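Local coordinates for protein 2-aminomuconate 6-semialdehyde dehydrogenase (Burkholderia cenocepacia, PDB 4U3W) that probably catalyses the NAD-dependent oxidation of 2-aminomuconate 6-semialdehyde to 2-aminomuconate, as a member of the aldehyde dehydrogenase family, at residues A302-R316 with E407-D420. Numbering follows the deposited sequence.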
loop_
_atom_site.group_PDB
_atom_site.type_symbol
_atom_site.label_atom_id
_atom_site.label_comp_id
_atom_site.label_asym_id
_atom_site.label_seq_id
_atom_site.Cartn_x
_atom_site.Cartn_y
_atom_site.Cartn_z
ATOM N N ALA A 302 32.475 6.826 -20.874
ATOM C CA ALA A 302 32.708 7.071 -22.296
ATOM C C ALA A 302 31.402 7.007 -23.103
ATOM O O ALA A 302 31.404 6.555 -24.251
ATOM C CB ALA A 302 33.781 6.088 -22.872
ATOM N N GLY A 303 30.290 7.477 -22.508
ATOM C CA GLY A 303 28.995 7.485 -23.198
ATOM C C GLY A 303 28.348 6.085 -23.324
ATOM O O GLY A 303 27.350 5.911 -24.016
ATOM N N GLN A 304 28.894 5.101 -22.619
ATOM C CA GLN A 304 28.400 3.707 -22.718
ATOM C C GLN A 304 27.432 3.351 -21.557
ATOM O O GLN A 304 27.658 2.416 -20.779
ATOM C CB GLN A 304 29.592 2.753 -22.750
ATOM C CG GLN A 304 30.564 2.967 -23.928
ATOM C CD GLN A 304 31.840 2.101 -23.792
ATOM O OE1 GLN A 304 32.142 1.282 -24.670
ATOM N NE2 GLN A 304 32.613 2.322 -22.715
ATOM N N VAL A 305 26.381 4.144 -21.394
ATOM C CA VAL A 305 25.324 3.820 -20.422
ATOM C C VAL A 305 24.049 3.913 -21.196
ATOM O O VAL A 305 23.935 4.804 -22.039
ATOM C CB VAL A 305 25.316 4.760 -19.248
ATOM C CG1 VAL A 305 24.350 4.228 -18.176
ATOM C CG2 VAL A 305 26.702 4.861 -18.669
ATOM N N CYS A 306 23.094 3.020 -20.954
ATOM C CA CYS A 306 21.847 3.062 -21.734
ATOM C C CYS A 306 21.122 4.388 -21.525
ATOM O O CYS A 306 20.324 4.834 -22.367
ATOM C CB CYS A 306 20.923 1.886 -21.353
ATOM S SG CYS A 306 20.353 1.845 -19.631
ATOM N N LEU A 307 21.415 4.993 -20.377
ATOM C CA LEU A 307 20.767 6.230 -19.928
ATOM C C LEU A 307 21.407 7.531 -20.440
ATOM O O LEU A 307 20.904 8.656 -20.139
ATOM C CB LEU A 307 20.762 6.247 -18.420
ATOM C CG LEU A 307 20.067 5.064 -17.718
ATOM C CD1 LEU A 307 20.439 5.048 -16.243
ATOM C CD2 LEU A 307 18.531 5.148 -17.921
ATOM N N CYS A 308 22.507 7.406 -21.175
ATOM C CA CYS A 308 23.216 8.630 -21.623
ATOM C C CYS A 308 22.388 9.477 -22.557
ATOM O O CYS A 308 21.509 8.979 -23.255
ATOM C CB CYS A 308 24.569 8.298 -22.308
ATOM S SG CYS A 308 25.819 7.925 -21.061
ATOM N N SER A 309 22.652 10.789 -22.522
ATOM C CA SER A 309 21.962 11.730 -23.361
ATOM C C SER A 309 22.728 11.896 -24.674
ATOM O O SER A 309 23.748 12.579 -24.704
ATOM C CB SER A 309 21.829 13.105 -22.650
ATOM O OG SER A 309 23.126 13.632 -22.368
ATOM N N GLU A 310 22.219 11.319 -25.767
ATOM C CA GLU A 310 22.848 11.514 -27.061
ATOM C C GLU A 310 22.156 12.616 -27.863
ATOM O O GLU A 310 22.713 13.049 -28.863
ATOM C CB GLU A 310 22.882 10.173 -27.863
ATOM C CG GLU A 310 23.851 9.199 -27.188
ATOM C CD GLU A 310 24.128 7.894 -28.014
ATOM O OE1 GLU A 310 23.468 7.669 -29.057
ATOM O OE2 GLU A 310 25.023 7.130 -27.609
ATOM N N ARG A 311 20.969 13.082 -27.409
ATOM C CA ARG A 311 20.294 14.265 -27.985
ATOM C C ARG A 311 20.239 15.296 -26.873
ATOM O O ARG A 311 19.966 14.955 -25.708
ATOM C CB ARG A 311 18.849 13.992 -28.471
ATOM C CG ARG A 311 18.701 12.873 -29.531
ATOM C CD ARG A 311 17.241 12.689 -29.930
ATOM N NE ARG A 311 16.468 11.898 -28.930
ATOM C CZ ARG A 311 15.171 12.089 -28.684
ATOM N NH1 ARG A 311 14.514 13.066 -29.304
ATOM N NH2 ARG A 311 14.526 11.323 -27.803
ATOM N N VAL A 312 20.547 16.538 -27.215
ATOM C CA VAL A 312 20.381 17.664 -26.277
ATOM C C VAL A 312 19.575 18.761 -26.977
ATOM O O VAL A 312 19.846 19.059 -28.152
ATOM C CB VAL A 312 21.753 18.249 -25.803
ATOM C CG1 VAL A 312 21.536 19.360 -24.725
ATOM C CG2 VAL A 312 22.640 17.125 -25.251
ATOM N N TYR A 313 18.572 19.332 -26.280
ATOM C CA TYR A 313 17.824 20.469 -26.816
ATOM C C TYR A 313 17.948 21.661 -25.866
ATOM O O TYR A 313 17.620 21.551 -24.703
ATOM C CB TYR A 313 16.338 20.153 -27.030
ATOM C CG TYR A 313 16.086 18.941 -27.962
ATOM C CD1 TYR A 313 16.132 19.062 -29.345
ATOM C CD2 TYR A 313 15.796 17.702 -27.426
ATOM C CE1 TYR A 313 15.886 17.940 -30.201
ATOM C CE2 TYR A 313 15.560 16.567 -28.256
ATOM C CZ TYR A 313 15.616 16.711 -29.635
ATOM O OH TYR A 313 15.361 15.593 -30.358
ATOM N N VAL A 314 18.408 22.796 -26.387
ATOM C CA VAL A 314 18.673 23.971 -25.548
ATOM C C VAL A 314 17.861 25.141 -26.094
ATOM O O VAL A 314 17.827 25.370 -27.302
ATOM C CB VAL A 314 20.182 24.312 -25.520
ATOM C CG1 VAL A 314 20.479 25.547 -24.650
ATOM C CG2 VAL A 314 20.983 23.088 -25.019
ATOM N N GLU A 315 17.175 25.853 -25.203
ATOM C CA GLU A 315 16.334 26.949 -25.637
ATOM C C GLU A 315 17.213 28.009 -26.323
ATOM O O GLU A 315 18.306 28.339 -25.833
ATOM C CB GLU A 315 15.548 27.540 -24.462
ATOM C CG GLU A 315 14.396 28.397 -24.900
ATOM C CD GLU A 315 13.593 28.930 -23.686
ATOM O OE1 GLU A 315 13.807 28.460 -22.546
ATOM O OE2 GLU A 315 12.782 29.827 -23.915
ATOM N N ARG A 316 16.732 28.540 -27.443
ATOM C CA ARG A 316 17.590 29.318 -28.339
ATOM C C ARG A 316 18.378 30.493 -27.682
ATOM O O ARG A 316 19.531 30.680 -28.028
ATOM C CB ARG A 316 16.761 29.856 -29.528
ATOM C CG ARG A 316 17.598 30.338 -30.700
ATOM C CD ARG A 316 16.720 30.791 -31.838
ATOM N NE ARG A 316 15.866 29.721 -32.343
ATOM C CZ ARG A 316 16.264 28.789 -33.203
ATOM N NH1 ARG A 316 17.516 28.760 -33.635
ATOM N NH2 ARG A 316 15.412 27.869 -33.621
ATOM N N GLU A 407 19.378 7.011 -34.054
ATOM C CA GLU A 407 19.876 5.669 -33.733
ATOM C C GLU A 407 20.834 5.677 -32.534
ATOM O O GLU A 407 21.686 6.565 -32.384
ATOM C CB GLU A 407 20.541 5.058 -34.956
ATOM C CG GLU A 407 19.557 4.871 -36.108
ATOM C CD GLU A 407 20.209 4.522 -37.455
ATOM O OE1 GLU A 407 21.390 4.103 -37.491
ATOM O OE2 GLU A 407 19.501 4.646 -38.483
ATOM N N GLU A 408 20.674 4.699 -31.647
ATOM C CA GLU A 408 21.523 4.655 -30.448
ATOM C C GLU A 408 22.963 4.405 -30.917
ATOM O O GLU A 408 23.197 3.448 -31.638
ATOM C CB GLU A 408 21.030 3.543 -29.488
ATOM C CG GLU A 408 21.916 3.309 -28.264
ATOM C CD GLU A 408 21.359 2.231 -27.347
ATOM O OE1 GLU A 408 21.178 1.084 -27.823
ATOM O OE2 GLU A 408 21.126 2.534 -26.154
ATOM N N ILE A 409 23.917 5.231 -30.509
ATOM C CA ILE A 409 25.335 5.036 -30.882
ATOM C C ILE A 409 26.136 4.334 -29.772
ATOM O O ILE A 409 26.984 3.482 -30.058
ATOM C CB ILE A 409 25.998 6.378 -31.234
ATOM C CG1 ILE A 409 25.298 6.979 -32.441
ATOM C CG2 ILE A 409 27.457 6.187 -31.531
ATOM C CD1 ILE A 409 25.706 8.503 -32.744
ATOM N N PHE A 410 25.837 4.677 -28.508
ATOM C CA PHE A 410 26.451 4.045 -27.331
ATOM C C PHE A 410 27.955 4.355 -27.269
ATOM O O PHE A 410 28.787 3.486 -26.937
ATOM C CB PHE A 410 26.177 2.511 -27.323
ATOM C CG PHE A 410 25.859 1.957 -25.940
ATOM C CD1 PHE A 410 24.587 2.135 -25.379
ATOM C CD2 PHE A 410 26.818 1.246 -25.203
ATOM C CE1 PHE A 410 24.274 1.638 -24.063
ATOM C CE2 PHE A 410 26.518 0.698 -23.898
ATOM C CZ PHE A 410 25.243 0.918 -23.321
ATOM N N GLY A 411 28.283 5.606 -27.612
ATOM C CA GLY A 411 29.610 6.198 -27.500
ATOM C C GLY A 411 29.524 7.597 -26.852
ATOM O O GLY A 411 28.416 8.025 -26.479
ATOM N N PRO A 412 30.681 8.277 -26.684
ATOM C CA PRO A 412 30.795 9.576 -25.997
ATOM C C PRO A 412 30.488 10.705 -26.951
ATOM O O PRO A 412 31.376 11.382 -27.460
ATOM C CB PRO A 412 32.267 9.631 -25.541
ATOM C CG PRO A 412 33.001 8.815 -26.676
ATOM C CD PRO A 412 32.004 7.701 -27.031
ATOM N N VAL A 413 29.196 10.897 -27.179
ATOM C CA VAL A 413 28.758 11.861 -28.166
ATOM C C VAL A 413 27.375 12.394 -27.782
ATOM O O VAL A 413 26.566 11.705 -27.141
ATOM C CB VAL A 413 28.747 11.218 -29.582
ATOM C CG1 VAL A 413 27.692 10.084 -29.683
ATOM C CG2 VAL A 413 28.551 12.259 -30.652
ATOM N N CYS A 414 27.137 13.658 -28.112
ATOM C CA CYS A 414 25.805 14.220 -28.046
ATOM C C CYS A 414 25.674 15.178 -29.212
ATOM O O CYS A 414 26.657 15.807 -29.610
ATOM C CB CYS A 414 25.553 14.958 -26.706
ATOM S SG CYS A 414 26.694 16.295 -26.284
ATOM N N HIS A 415 24.453 15.275 -29.736
ATOM C CA HIS A 415 24.077 16.318 -30.673
ATOM C C HIS A 415 23.299 17.414 -29.871
ATOM O O HIS A 415 22.480 17.099 -29.033
ATOM C CB HIS A 415 23.215 15.759 -31.823
ATOM C CG HIS A 415 22.682 16.818 -32.743
ATOM N ND1 HIS A 415 21.477 17.464 -32.523
ATOM C CD2 HIS A 415 23.188 17.360 -33.879
ATOM C CE1 HIS A 415 21.273 18.361 -33.475
ATOM N NE2 HIS A 415 22.299 18.325 -34.304
ATOM N N ILE A 416 23.535 18.685 -30.168
ATOM C CA ILE A 416 22.809 19.800 -29.493
ATOM C C ILE A 416 22.002 20.584 -30.542
ATOM O O ILE A 416 22.559 20.976 -31.582
ATOM C CB ILE A 416 23.818 20.732 -28.740
ATOM C CG1 ILE A 416 24.823 19.837 -27.993
ATOM C CG2 ILE A 416 23.093 21.745 -27.738
ATOM C CD1 ILE A 416 25.875 20.528 -27.178
ATOM N N ALA A 417 20.700 20.807 -30.287
ATOM C CA ALA A 417 19.863 21.632 -31.186
ATOM C C ALA A 417 19.176 22.702 -30.387
ATOM O O ALA A 417 18.945 22.511 -29.198
ATOM C CB ALA A 417 18.822 20.802 -31.929
ATOM N N PRO A 418 18.863 23.849 -31.034
ATOM C CA PRO A 418 18.056 24.880 -30.372
ATOM C C PRO A 418 16.567 24.570 -30.411
ATOM O O PRO A 418 16.143 23.928 -31.380
ATOM C CB PRO A 418 18.338 26.131 -31.205
ATOM C CG PRO A 418 18.553 25.569 -32.607
ATOM C CD PRO A 418 19.250 24.236 -32.405
ATOM N N PHE A 419 15.797 25.059 -29.433
ATOM C CA PHE A 419 14.343 25.036 -29.546
ATOM C C PHE A 419 13.779 26.399 -29.137
ATOM O O PHE A 419 14.475 27.203 -28.491
ATOM C CB PHE A 419 13.727 23.878 -28.719
ATOM C CG PHE A 419 13.768 24.061 -27.223
ATOM C CD1 PHE A 419 14.888 23.655 -26.496
ATOM C CD2 PHE A 419 12.672 24.557 -26.528
ATOM C CE1 PHE A 419 14.943 23.772 -25.110
ATOM C CE2 PHE A 419 12.705 24.711 -25.122
ATOM C CZ PHE A 419 13.844 24.316 -24.403
ATOM N N ASP A 420 12.531 26.667 -29.517
ATOM C CA ASP A 420 11.912 27.953 -29.201
ATOM C C ASP A 420 10.798 27.915 -28.176
ATOM O O ASP A 420 10.587 28.898 -27.485
ATOM C CB ASP A 420 11.388 28.589 -30.492
ATOM C CG ASP A 420 12.504 28.898 -31.455
ATOM O OD1 ASP A 420 13.407 29.676 -31.065
ATOM O OD2 ASP A 420 12.510 28.298 -32.556
HETATM O O HOH W 1 21.770 5.002 -24.954
HETATM O O HOH W 2 19.528 16.978 -30.495
HETATM O O HOH W 3 12.493 30.700 -26.346
#
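Val312 pairs in parallel with Ile416, and Val314 with Pro418, joining neighbouring strands of the mixed sheet in the aldehyde dehydrogenase fold, and they illustrate how a buried interface accounts for its polar atoms. Glu310 O accepts from His415 N, Val312 N gives its hydrogen to His415 O (2.7 Å), Ala417 N returns one to Val312 O, and the same alternation runs on through Val314 until Phe419 O accepts from Arg316 N. Arg311 and Tyr313, which alternate with these valines, direct their backbone bonds to strand 277-281, which flanks strand 309-315 across from 413-419. Val312 O also accepts from a water that bonds to His415 ND1 (2.9 Å), while His415 NE2 is engaged by Leu398.

Ahead of strand 413-419 the chain is a loop, and the Glu310 carboxylate takes up two of its backbone amides. Glu310, extended beyond CG, reaches into the family's Glu-Ile-Phe-Gly-Pro-Val sequence. Ile409 N meets OE1 at 2.9 Å, nearly straight at 168°, and Phe410 N meets OE2 at 2.7 Å with a more bent 140°; each oxygen uses its syn lone pair, and this double engagement limits rotation of the carboxylate. Lys276 forms a salt bridge to OE1 and also bonds Glu407 O, which probably favours the charged form of this buried acid. Beyond it, the Phe410 ring lies with one face against Gln304 CA, a CH-pi contact 4.1 Å from the ring centroid.

At the C-terminal end of the two strands, Glu315 CB sits over one face of the Phe419 ring. Glu315 OE1 accepts from Ala283 N, whereas a water links OE2 to Asp420 O. Arg316, bent at chi3 (-61°), presents its guanidinium side-on to Asp420 in a two-nitrogen salt bridge, one hydrogen bond to each carboxylate oxygen: NE meets OD1 at 2.8 Å, NH2 meets OD2 at 3.1 Å, and Pro418 CB rests over one guanidinium face.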